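Local coordinates for protein intramolecular trans-sialidase (Macrobdella decora, PDB 3SLI) that cleaves sialic acid from sialylated glycans by intramolecular trans-glycosylation, releasing it as 2,7-anhydro-Neu5Ac, at residues L103-R108 with E668-S673; E300-K305 with G464-T469; V553-I558 with V616-S621; V603-T606 with D612-S615. One frame throughout, in Å; residues are numbered along the deposited sequence.

Contact 1 of 4, residues L103-R108 with E668-S673; sequences LYKGER and EKYSIS
Lys105 makes the direct polar link here: its NZ gives a hydrogen bond to the backbone O of Lys669 at 2.7 Å, lying in the carbonyl plane with a C=O...N angle of 157°. The lysine chain runs out extended and then folds at its last torsion (chi4 -77°), which turns the ammonium toward that carbonyl. The same NZ forms a salt bridge with Glu674, in the short helix 672-675.

Lys105 CG sits 3.7 Å from Tyr670 CE1, while Lys105 CD lies over one face of the Tyr104 ring, near its rim. Tyr104 in turn presents its edge to a carboxylate, CE1 being 3.8 Å from Glu668 OE1, and the two planes stand nearly perpendicular (84°).

Two waters bridge the segments. One joins Tyr104 OH (2.8 Å) to Lys669 N; the other accepts from Lys105 N at 2.7 Å and donates to Tyr670 OH at 2.8 Å. Glu668 OE2 is held by Arg101 and Tyr648.

The contact fastens the lectin-like N-terminal domain to the propeller. A type I' turn, Tyr104 to Glu107, carries Lys105 at the tip of the hairpin formed by strands 103-104 and 107-118, and it meets strand 665-670, the neighbour of strand 644-649, just before Ser671 N-caps helix 672-675.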
loop_
_atom_site.group_PDB
_atom_site.type_symbol
_atom_site.label_atom_id
_atom_site.label_comp_id
_atom_site.label_asym_id
_atom_site.label_seq_id
_atom_site.Cartn_x
_atom_site.Cartn_y
_atom_site.Cartn_z
ATOM N N LEU A 103 1.744 2.661 19.714
ATOM C CA LEU A 103 3.149 2.713 20.080
ATOM C C LEU A 103 4.009 3.166 18.910
ATOM O O LEU A 103 3.744 2.812 17.762
ATOM C CB LEU A 103 3.578 1.329 20.563
ATOM C CG LEU A 103 4.960 1.141 21.178
ATOM C CD1 LEU A 103 4.832 0.260 22.411
ATOM C CD2 LEU A 103 5.917 0.539 20.147
ATOM N N TYR A 104 5.003 3.994 19.212
ATOM C CA TYR A 104 5.935 4.518 18.221
ATOM C C TYR A 104 7.322 4.576 18.849
ATOM O O TYR A 104 7.524 5.224 19.884
ATOM C CB TYR A 104 5.512 5.907 17.782
ATOM C CG TYR A 104 6.443 6.545 16.781
ATOM C CD1 TYR A 104 6.591 6.019 15.493
ATOM C CD2 TYR A 104 7.134 7.712 17.098
ATOM C CE1 TYR A 104 7.401 6.651 14.545
ATOM C CE2 TYR A 104 7.945 8.351 16.161
ATOM C CZ TYR A 104 8.069 7.817 14.889
ATOM O OH TYR A 104 8.837 8.473 13.959
ATOM N N LYS A 105 8.265 3.873 18.231
ATOM C CA LYS A 105 9.633 3.803 18.714
ATOM C C LYS A 105 9.729 3.367 20.172
ATOM O O LYS A 105 10.351 4.028 21.006
ATOM C CB LYS A 105 10.361 5.117 18.447
ATOM C CG LYS A 105 10.793 5.231 17.002
ATOM C CD LYS A 105 11.091 6.647 16.619
ATOM C CE LYS A 105 11.637 6.708 15.211
ATOM N NZ LYS A 105 13.048 6.271 15.220
ATOM N N GLY A 106 9.050 2.263 20.472
ATOM C CA GLY A 106 9.067 1.696 21.808
ATOM C C GLY A 106 8.207 2.308 22.895
ATOM O O GLY A 106 8.113 1.733 23.981
ATOM N N GLU A 107 7.565 3.444 22.634
ATOM C CA GLU A 107 6.741 4.068 23.665
ATOM C C GLU A 107 5.324 4.425 23.251
ATOM O O GLU A 107 5.063 4.705 22.077
ATOM C CB GLU A 107 7.451 5.296 24.227
ATOM C CG GLU A 107 8.800 4.957 24.838
ATOM C CD GLU A 107 9.490 6.137 25.477
ATOM O OE1 GLU A 107 9.284 7.286 25.019
ATOM O OE2 GLU A 107 10.253 5.909 26.440
ATOM N N ARG A 108 4.409 4.369 24.222
ATOM C CA ARG A 108 3.004 4.706 24.000
ATOM C C ARG A 108 2.934 6.201 23.707
ATOM O O ARG A 108 3.512 7.011 24.436
ATOM C CB ARG A 108 2.166 4.369 25.236
ATOM C CG ARG A 108 2.072 2.879 25.561
ATOM C CD ARG A 108 1.181 2.137 24.581
ATOM N NE ARG A 108 1.109 0.710 24.891
ATOM C CZ ARG A 108 0.081 -0.077 24.585
ATOM N NH1 ARG A 108 -0.981 0.411 23.961
ATOM N NH2 ARG A 108 0.116 -1.364 24.899
ATOM N N GLU A 668 9.164 5.886 7.971
ATOM C CA GLU A 668 9.781 5.976 9.293
ATOM C C GLU A 668 11.271 5.592 9.210
ATOM O O GLU A 668 11.680 4.909 8.274
ATOM C CB GLU A 668 9.029 5.079 10.285
ATOM C CG GLU A 668 7.560 5.499 10.464
ATOM C CD GLU A 668 6.750 4.597 11.389
ATOM O OE1 GLU A 668 7.333 3.781 12.128
ATOM O OE2 GLU A 668 5.507 4.720 11.385
ATOM N N LYS A 669 12.072 6.063 10.167
ATOM C CA LYS A 669 13.514 5.797 10.214
ATOM C C LYS A 669 13.855 5.204 11.574
ATOM O O LYS A 669 13.300 5.629 12.588
ATOM C CB LYS A 669 14.315 7.097 10.090
ATOM C CG LYS A 669 14.050 7.957 8.872
ATOM C CD LYS A 669 14.788 9.276 9.053
ATOM C CE LYS A 669 14.669 10.179 7.846
ATOM N NZ LYS A 669 15.470 11.420 8.041
ATOM N N TYR A 670 14.818 4.288 11.602
ATOM C CA TYR A 670 15.234 3.633 12.839
ATOM C C TYR A 670 16.742 3.433 12.861
ATOM O O TYR A 670 17.345 3.119 11.831
ATOM C CB TYR A 670 14.556 2.261 12.965
ATOM C CG TYR A 670 13.046 2.305 13.079
ATOM C CD1 TYR A 670 12.439 2.565 14.304
ATOM C CD2 TYR A 670 12.225 2.097 11.963
ATOM C CE1 TYR A 670 11.053 2.621 14.423
ATOM C CE2 TYR A 670 10.832 2.151 12.072
ATOM C CZ TYR A 670 10.259 2.414 13.311
ATOM O OH TYR A 670 8.894 2.457 13.463
ATOM N N SER A 671 17.358 3.652 14.018
ATOM C CA SER A 671 18.798 3.450 14.152
ATOM C C SER A 671 19.046 1.977 14.500
ATOM O O SER A 671 18.143 1.292 15.001
ATOM C CB SER A 671 19.390 4.361 15.246
ATOM O OG SER A 671 18.911 4.032 16.546
ATOM N N ILE A 672 20.261 1.488 14.252
ATOM C CA ILE A 672 20.583 0.101 14.574
ATOM C C ILE A 672 20.447 -0.080 16.086
ATOM O O ILE A 672 20.000 -1.125 16.555
ATOM C CB ILE A 672 22.002 -0.305 14.078
ATOM C CG1 ILE A 672 22.062 -0.219 12.548
ATOM C CG2 ILE A 672 22.345 -1.738 14.522
ATOM C CD1 ILE A 672 21.024 -1.075 11.820
ATOM N N SER A 673 20.783 0.965 16.838
ATOM C CA SER A 673 20.670 0.947 18.296
ATOM C C SER A 673 19.220 0.616 18.691
ATOM O O SER A 673 18.972 -0.250 19.538
ATOM C CB SER A 673 21.065 2.322 18.844
ATOM O OG SER A 673 20.961 2.397 20.251
HETATM O O HOH W 1 10.745 8.100 11.919
HETATM O O HOH W 2 7.807 2.376 15.988
#

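Contact 2 of 4, residues E300-K305 with G464-T469; sequences EDKLTK and GKQIST
Gln466 reaches from strand 462-466 into an Asx turn at Asp301, in the hairpin connection between strands 292-300 and 307-314 of the sialidase beta-propeller. Strand 462-466 runs parallel to strand 292-300, and this side chain bridges the two just where the latter gives way to its turn.

Starting at CB, the methylene lies 4.2 Å from Glu300 O. The chain then goes straight out: CG is anti to the backbone N (chi1 176°) and the next torsion is extended too, which carries the amide past Glu300 to the backbone of the turn. Gln466 CD faces Asp301 OD1 and Lys302 N, 3.9 Å from each. At the tip, as modelled, Gln466 OE1 is 3.1 Å from Asp301 OD1 and Gln466 NE2 is 2.9 Å from Lys302 N. Oxygen thus faces oxygen and nitrogen faces nitrogen, so the amide was probably built the wrong way round; turned over, both short pairs may be hydrogen bonds. Leu303 CD2 and Lys302 CB also lie near this amide end. The carboxylate and amide planes are almost at right angles, 86° apart.

Leu476 packs against both Asp301 and Gln466, and His496 against Asp301 and Leu303. Within the turn, Lys305 NZ donates to Lys302 O at 2.9 Å, on a lone pair, and Leu303 N meets Asp301 OD1 at 3.0 Å, nearly along the carboxylate C-O bond.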
loop_
_atom_site.group_PDB
_atom_site.type_symbol
_atom_site.label_atom_id
_atom_site.label_comp_id
_atom_site.label_asym_id
_atom_site.label_seq_id
_atom_site.Cartn_x
_atom_site.Cartn_y
_atom_site.Cartn_z
ATOM N N GLU A 300 19.466 -0.044 -8.964
ATOM C CA GLU A 300 20.572 0.807 -9.389
ATOM C C GLU A 300 21.767 -0.026 -9.881
ATOM O O GLU A 300 22.123 -1.049 -9.288
ATOM C CB GLU A 300 21.067 1.719 -8.259
ATOM C CG GLU A 300 22.133 2.722 -8.753
ATOM C CD GLU A 300 23.001 3.328 -7.659
ATOM O OE1 GLU A 300 22.841 2.983 -6.469
ATOM O OE2 GLU A 300 23.877 4.151 -8.004
ATOM N N ASP A 301 22.354 0.389 -10.995
ATOM C CA ASP A 301 23.547 -0.271 -11.502
ATOM C C ASP A 301 24.646 0.644 -10.978
ATOM O O ASP A 301 24.878 1.721 -11.540
ATOM C CB ASP A 301 23.557 -0.287 -13.029
ATOM C CG ASP A 301 24.781 -0.999 -13.602
ATOM O OD1 ASP A 301 25.877 -0.919 -13.004
ATOM O OD2 ASP A 301 24.642 -1.640 -14.660
ATOM N N LYS A 302 25.287 0.247 -9.883
ATOM C CA LYS A 302 26.346 1.063 -9.282
ATOM C C LYS A 302 27.539 1.352 -10.180
ATOM O O LYS A 302 28.255 2.324 -9.961
ATOM C CB LYS A 302 26.813 0.471 -7.956
ATOM C CG LYS A 302 25.740 0.508 -6.881
ATOM C CD LYS A 302 26.336 0.394 -5.494
ATOM C CE LYS A 302 25.249 0.436 -4.442
ATOM N NZ LYS A 302 24.335 -0.727 -4.625
ATOM N N LEU A 303 27.748 0.511 -11.188
ATOM C CA LEU A 303 28.850 0.704 -12.115
ATOM C C LEU A 303 28.587 1.882 -13.065
ATOM O O LEU A 303 29.482 2.683 -13.325
ATOM C CB LEU A 303 29.118 -0.594 -12.890
ATOM C CG LEU A 303 29.994 -1.680 -12.219
ATOM C CD1 LEU A 303 29.978 -1.580 -10.699
ATOM C CD2 LEU A 303 29.568 -3.076 -12.673
ATOM N N THR A 304 27.348 2.021 -13.529
ATOM C CA THR A 304 26.988 3.095 -14.455
ATOM C C THR A 304 26.170 4.214 -13.807
ATOM O O THR A 304 25.937 5.256 -14.420
ATOM C CB THR A 304 26.170 2.542 -15.631
ATOM O OG1 THR A 304 24.989 1.900 -15.131
ATOM C CG2 THR A 304 26.982 1.531 -16.422
ATOM N N LYS A 305 25.739 3.981 -12.570
ATOM C CA LYS A 305 24.920 4.912 -11.788
ATOM C C LYS A 305 23.504 5.042 -12.342
ATOM O O LYS A 305 22.691 5.813 -11.813
ATOM C CB LYS A 305 25.583 6.293 -11.662
ATOM C CG LYS A 305 26.982 6.278 -11.034
ATOM C CD LYS A 305 26.994 5.632 -9.655
ATOM C CE LYS A 305 28.426 5.429 -9.151
ATOM N NZ LYS A 305 28.499 4.426 -8.038
ATOM N N GLY A 464 15.475 -4.546 -6.727
ATOM C CA GLY A 464 16.218 -5.605 -7.387
ATOM C C GLY A 464 17.569 -5.723 -6.701
ATOM O O GLY A 464 17.803 -5.088 -5.660
ATOM N N LYS A 465 18.494 -6.459 -7.306
ATOM C CA LYS A 465 19.812 -6.637 -6.704
ATOM C C LYS A 465 20.947 -6.763 -7.741
ATOM O O LYS A 465 20.757 -7.341 -8.810
ATOM C CB LYS A 465 19.777 -7.878 -5.795
ATOM C CG LYS A 465 21.121 -8.358 -5.240
ATOM C CD LYS A 465 21.765 -7.373 -4.276
ATOM C CE LYS A 465 20.956 -7.180 -3.016
ATOM N NZ LYS A 465 21.649 -6.228 -2.082
ATOM N N GLN A 466 22.086 -6.134 -7.454
ATOM C CA GLN A 466 23.258 -6.229 -8.322
ATOM C C GLN A 466 24.344 -6.944 -7.518
ATOM O O GLN A 466 24.645 -6.548 -6.382
ATOM C CB GLN A 466 23.759 -4.849 -8.780
ATOM C CG GLN A 466 25.050 -4.937 -9.610
ATOM C CD GLN A 466 25.487 -3.621 -10.236
ATOM O OE1 GLN A 466 25.725 -3.542 -11.449
ATOM N NE2 GLN A 466 25.646 -2.596 -9.410
ATOM N N ILE A 467 24.900 -8.016 -8.080
ATOM C CA ILE A 467 25.955 -8.782 -7.404
ATOM C C ILE A 467 27.208 -7.915 -7.343
ATOM O O ILE A 467 27.661 -7.390 -8.365
ATOM C CB ILE A 467 26.266 -10.115 -8.144
ATOM C CG1 ILE A 467 24.980 -10.934 -8.314
ATOM C CG2 ILE A 467 27.310 -10.924 -7.370
ATOM C CD1 ILE A 467 25.172 -12.287 -8.996
ATOM N N SER A 468 27.766 -7.761 -6.150
ATOM C CA SER A 468 28.939 -6.919 -5.978
ATOM C C SER A 468 30.271 -7.650 -6.048
ATOM O O SER A 468 31.295 -7.036 -6.348
ATOM C CB SER A 468 28.853 -6.168 -4.653
ATOM O OG SER A 468 28.998 -7.063 -3.571
ATOM N N THR A 469 30.262 -8.953 -5.793
ATOM C CA THR A 469 31.504 -9.707 -5.808
ATOM C C THR A 469 31.402 -11.106 -6.430
ATOM O O THR A 469 30.304 -11.646 -6.617
ATOM C CB THR A 469 32.102 -9.774 -4.381
ATOM O OG1 THR A 469 33.397 -10.385 -4.426
ATOM C CG2 THR A 469 31.202 -10.563 -3.456
#

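Contact 3 of 4, residues V553-I558 with V616-S621; sequences VPLQGI and VEWKYS
The indole of Trp618 is held between two aliphatic groups. Over one face sits Ile558 CD1, 4.1 Å from the centroid of the five-membered ring and only 16° off its normal, a CH-pi contact; the nearest ring atom to this methyl is Trp618 CD2, at 4.0 Å. The opposite face is covered from within the same strand by Val616 CG1, set toward the rim. Obliquely to the pyrrole side comes Leu555, whose CD1 lies 3.6 Å from Trp618 CD1 and 3.1 Å from Trp618 NE1. The latter separation is short for carbon against nitrogen and its exact value is doubtful, but the packing is plainly close.

The backbone brings the two aliphatic chains together. Leu555 and Ile558 are the first and last residues of a type II turn, and Gly557 takes the third position at positive phi, as such a turn favours; the side chains of Leu555 and Ile558 both point toward the tryptophan. Leu555 holds CG anti to its backbone N (chi1 177°), which extends its CD1 to the pyrrole side, and both aliphatic chains cross the indole at about a right angle. In strand 614-623, Trp618 is the centre of an inverse gamma turn, immediately before a classic beta bulge formed by Lys619 and Tyr620 opposite Ile600.

Trp599, Ile582 and Leu584 also touch the indole, and Tyr529 backs Leu555, so the contact lies between two four-stranded antiparallel sheets, neighbouring blades of the propeller. Chemically it is dispersion and CH-pi attraction between apolar groups: the fit of methyls to the indole, rather than any polar bond, joins these two segments.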
loop_
_atom_site.group_PDB
_atom_site.type_symbol
_atom_site.label_atom_id
_atom_site.label_comp_id
_atom_site.label_asym_id
_atom_site.label_seq_id
_atom_site.Cartn_x
_atom_site.Cartn_y
_atom_site.Cartn_z
ATOM N N VAL A 553 13.349 -23.867 1.736
ATOM C CA VAL A 553 13.506 -24.265 3.131
ATOM C C VAL A 553 12.767 -23.205 3.947
ATOM O O VAL A 553 12.996 -22.006 3.760
ATOM C CB VAL A 553 14.992 -24.282 3.574
ATOM C CG1 VAL A 553 15.096 -24.640 5.057
ATOM C CG2 VAL A 553 15.782 -25.281 2.741
ATOM N N PRO A 554 11.818 -23.627 4.800
ATOM C CA PRO A 554 11.064 -22.674 5.623
ATOM C C PRO A 554 11.996 -21.851 6.499
ATOM O O PRO A 554 12.996 -22.359 7.015
ATOM C CB PRO A 554 10.182 -23.588 6.476
ATOM C CG PRO A 554 9.918 -24.731 5.550
ATOM C CD PRO A 554 11.301 -24.993 4.987
ATOM N N LEU A 555 11.699 -20.563 6.610
ATOM C CA LEU A 555 12.485 -19.668 7.438
ATOM C C LEU A 555 11.967 -19.864 8.866
ATOM O O LEU A 555 10.923 -19.331 9.252
ATOM C CB LEU A 555 12.317 -18.222 6.955
ATOM C CG LEU A 555 13.022 -17.134 7.760
ATOM C CD1 LEU A 555 14.417 -17.563 8.074
ATOM C CD2 LEU A 555 13.010 -15.828 6.974
ATOM N N GLN A 556 12.691 -20.677 9.624
ATOM C CA GLN A 556 12.347 -21.024 10.997
ATOM C C GLN A 556 12.244 -19.850 11.974
ATOM O O GLN A 556 13.155 -19.032 12.069
ATOM C CB GLN A 556 13.393 -22.009 11.530
ATOM C CG GLN A 556 12.848 -23.043 12.494
ATOM C CD GLN A 556 11.762 -23.911 11.861
ATOM O OE1 GLN A 556 10.621 -23.928 12.324
ATOM N NE2 GLN A 556 12.111 -24.624 10.787
ATOM N N GLY A 557 11.133 -19.772 12.699
ATOM C CA GLY A 557 10.979 -18.723 13.696
ATOM C C GLY A 557 10.335 -17.398 13.324
ATOM O O GLY A 557 10.121 -16.554 14.201
ATOM N N ILE A 558 10.082 -17.172 12.042
ATOM C CA ILE A 558 9.444 -15.928 11.616
ATOM C C ILE A 558 8.057 -16.290 11.092
ATOM O O ILE A 558 7.894 -16.733 9.958
ATOM C CB ILE A 558 10.295 -15.173 10.562
ATOM C CG1 ILE A 558 11.646 -14.787 11.178
ATOM C CG2 ILE A 558 9.572 -13.913 10.091
ATOM C CD1 ILE A 558 12.481 -13.853 10.328
ATOM N N VAL A 616 21.937 -17.964 8.474
ATOM C CA VAL A 616 21.536 -16.674 9.024
ATOM C C VAL A 616 20.844 -16.846 10.375
ATOM O O VAL A 616 19.871 -17.592 10.495
ATOM C CB VAL A 616 20.592 -15.921 8.048
ATOM C CG1 VAL A 616 20.127 -14.606 8.658
ATOM C CG2 VAL A 616 21.299 -15.663 6.733
ATOM N N GLU A 617 21.384 -16.194 11.398
ATOM C CA GLU A 617 20.805 -16.236 12.737
ATOM C C GLU A 617 19.934 -14.986 12.933
ATOM O O GLU A 617 20.451 -13.867 12.982
ATOM C CB GLU A 617 21.908 -16.246 13.800
ATOM C CG GLU A 617 21.369 -16.170 15.230
ATOM C CD GLU A 617 22.416 -15.783 16.266
ATOM O OE1 GLU A 617 23.569 -15.467 15.888
ATOM O OE2 GLU A 617 22.069 -15.785 17.469
ATOM N N TRP A 618 18.619 -15.164 13.011
ATOM C CA TRP A 618 17.717 -14.031 13.211
ATOM C C TRP A 618 17.716 -13.691 14.701
ATOM O O TRP A 618 16.832 -14.094 15.460
ATOM C CB TRP A 618 16.324 -14.364 12.664
ATOM C CG TRP A 618 16.370 -14.620 11.184
ATOM C CD1 TRP A 618 16.414 -15.835 10.562
ATOM C CD2 TRP A 618 16.449 -13.632 10.139
ATOM N NE1 TRP A 618 16.525 -15.667 9.202
ATOM C CE2 TRP A 618 16.543 -14.327 8.913
ATOM C CE3 TRP A 618 16.454 -12.229 10.125
ATOM C CZ2 TRP A 618 16.638 -13.667 7.678
ATOM C CZ3 TRP A 618 16.552 -11.571 8.897
ATOM C CH2 TRP A 618 16.643 -12.293 7.691
ATOM N N LYS A 619 18.733 -12.930 15.094
ATOM C CA LYS A 619 18.966 -12.559 16.483
ATOM C C LYS A 619 18.084 -11.486 17.108
ATOM O O LYS A 619 17.810 -11.538 18.307
ATOM C CB LYS A 619 20.435 -12.161 16.652
ATOM C CG LYS A 619 20.897 -12.041 18.082
ATOM C CD LYS A 619 22.380 -11.734 18.136
ATOM C CE LYS A 619 22.901 -11.831 19.553
ATOM N NZ LYS A 619 24.346 -11.471 19.606
ATOM N N TYR A 620 17.653 -10.513 16.312
ATOM C CA TYR A 620 16.838 -9.411 16.827
ATOM C C TYR A 620 15.518 -9.225 16.086
ATOM O O TYR A 620 15.430 -9.494 14.888
ATOM C CB TYR A 620 17.621 -8.087 16.720
ATOM C CG TYR A 620 18.959 -8.073 17.419
ATOM C CD1 TYR A 620 19.037 -7.875 18.797
ATOM C CD2 TYR A 620 20.151 -8.251 16.704
ATOM C CE1 TYR A 620 20.266 -7.852 19.453
ATOM C CE2 TYR A 620 21.391 -8.227 17.351
ATOM C CZ TYR A 620 21.436 -8.027 18.730
ATOM O OH TYR A 620 22.636 -7.977 19.407
ATOM N N SER A 621 14.494 -8.782 16.812
ATOM C CA SER A 621 13.193 -8.473 16.220
ATOM C C SER A 621 12.741 -7.189 16.899
ATOM O O SER A 621 12.936 -7.017 18.105
ATOM C CB SER A 621 12.157 -9.590 16.412
ATOM O OG SER A 621 11.859 -9.822 17.773
#

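Contact 4 of 4, residues V603-T606 with D612-S615; sequences VNDT and DKYS
Asn604 and Ser615 form the firm end of this antiparallel hairpin, as a hydrogen-bonded pair: Asn604 N donates to Ser615 O at 2.8 Å and Ser615 N returns a bond to Asn604 O at 2.9 Å. The latter oxygen also receives a CA-H...O contact from Tyr614 CA (3.3 Å). Val603 CG1 packs on Tyr614 CD1 at 3.6 Å, and Met521, Pro522 and Ser525 also touch that tyrosine.

Toward the turn the strands are closed by Thr606, whose N donates to Lys613 O at 2.9 Å. Its hydroxyl is close to both Asp612 O and Lys613 O, and its CG2 lies 3.5 Å from Ser615 CB.

The exposed side is looser and charged. Lys613 is extended until its last torsion, then bends (chi4 62°) to bring NZ to Asp605 OD2 at 3.0 Å, a salt bridge on the syn side, 21° out of the carboxylate plane. A water spans Asp605 OD1 and the same NZ, while Gly607 N also binds OD1.

Backbone bonds therefore fix the register, and a solvated ion pair, probably weakened by water, links the two strands' surface side chains near the loop.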
loop_
_atom_site.group_PDB
_atom_site.type_symbol
_atom_site.label_atom_id
_atom_site.label_comp_id
_atom_site.label_asym_id
_atom_site.label_seq_id
_atom_site.Cartn_x
_atom_site.Cartn_y
_atom_site.Cartn_z
ATOM N N VAL A 603 24.819 -13.143 9.441
ATOM C CA VAL A 603 25.335 -14.186 8.560
ATOM C C VAL A 603 26.517 -14.919 9.194
ATOM O O VAL A 603 27.504 -14.298 9.593
ATOM C CB VAL A 603 25.771 -13.602 7.189
ATOM C CG1 VAL A 603 26.418 -14.691 6.320
ATOM C CG2 VAL A 603 24.570 -12.980 6.468
ATOM N N ASN A 604 26.397 -16.238 9.301
ATOM C CA ASN A 604 27.450 -17.066 9.877
ATOM C C ASN A 604 27.977 -18.023 8.817
ATOM O O ASN A 604 27.224 -18.513 7.974
ATOM C CB ASN A 604 26.925 -17.898 11.059
ATOM C CG ASN A 604 26.581 -17.051 12.270
ATOM O OD1 ASN A 604 27.455 -16.669 13.042
ATOM N ND2 ASN A 604 25.300 -16.764 12.445
ATOM N N ASP A 605 29.284 -18.239 8.823
ATOM C CA ASP A 605 29.889 -19.173 7.894
ATOM C C ASP A 605 29.885 -20.488 8.684
ATOM O O ASP A 605 30.468 -20.572 9.769
ATOM C CB ASP A 605 31.316 -18.739 7.549
ATOM C CG ASP A 605 31.922 -19.573 6.443
ATOM O OD1 ASP A 605 31.781 -20.817 6.492
ATOM O OD2 ASP A 605 32.529 -18.987 5.522
ATOM N N THR A 606 29.186 -21.490 8.160
ATOM C CA THR A 606 29.064 -22.783 8.832
ATOM C C THR A 606 30.289 -23.675 8.705
ATOM O O THR A 606 30.442 -24.631 9.461
ATOM C CB THR A 606 27.866 -23.582 8.296
ATOM O OG1 THR A 606 28.066 -23.860 6.904
ATOM C CG2 THR A 606 26.572 -22.800 8.482
ATOM N N ASP A 612 25.208 -24.834 1.466
ATOM C CA ASP A 612 25.160 -24.914 2.925
ATOM C C ASP A 612 26.250 -24.081 3.592
ATOM O O ASP A 612 26.430 -24.148 4.809
ATOM C CB ASP A 612 25.270 -26.373 3.382
ATOM C CG ASP A 612 24.115 -27.227 2.897
ATOM O OD1 ASP A 612 22.958 -26.967 3.300
ATOM O OD2 ASP A 612 24.365 -28.161 2.105
ATOM N N LYS A 613 26.961 -23.281 2.801
ATOM C CA LYS A 613 28.045 -22.458 3.325
ATOM C C LYS A 613 27.628 -21.470 4.410
ATOM O O LYS A 613 28.300 -21.354 5.439
ATOM C CB LYS A 613 28.750 -21.712 2.191
ATOM C CG LYS A 613 29.931 -20.854 2.636
ATOM C CD LYS A 613 30.739 -20.396 1.428
ATOM C CE LYS A 613 31.850 -19.432 1.802
ATOM N NZ LYS A 613 32.850 -20.034 2.726
ATOM N N TYR A 614 26.509 -20.780 4.198
ATOM C CA TYR A 614 26.046 -19.783 5.157
ATOM C C TYR A 614 24.751 -20.109 5.892
ATOM O O TYR A 614 23.854 -20.759 5.358
ATOM C CB TYR A 614 25.897 -18.417 4.472
ATOM C CG TYR A 614 27.170 -17.880 3.850
ATOM C CD1 TYR A 614 28.169 -17.310 4.637
ATOM C CD2 TYR A 614 27.358 -17.920 2.470
ATOM C CE1 TYR A 614 29.327 -16.790 4.063
ATOM C CE2 TYR A 614 28.508 -17.404 1.886
ATOM C CZ TYR A 614 29.486 -16.836 2.684
ATOM O OH TYR A 614 30.604 -16.283 2.096
ATOM N N SER A 615 24.654 -19.589 7.107
ATOM C CA SER A 615 23.488 -19.761 7.952
ATOM C C SER A 615 23.189 -18.398 8.561
ATOM O O SER A 615 24.093 -17.733 9.066
ATOM C CB SER A 615 23.783 -20.761 9.066
ATOM O OG SER A 615 22.643 -20.942 9.885
HETATM O O HOH W 3 32.826 -22.415 4.758
#

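Overall arrangement
Contact 1 closes the longest loop, some 560 residues, within which the other three are nested; contact 2 closes before contact 3 opens, and contact 4 lies inside the loop of contact 3. Contacts 3 and 4 are close, centres about 13 Å apart, and share strand 614-623 in one four-stranded sheet: Glu617 CB lies 3.7 Å from Asn604 ND2. Contact 2, on a different sheet, has its centre about 24 Å from that of contact 4 and about 27 Å from that of contact 3. Contact 1 is about 21 Å from contact 3, centre to centre. Contact 1 is the one between domains, while contacts 2, 3 and 4 lie within the propeller.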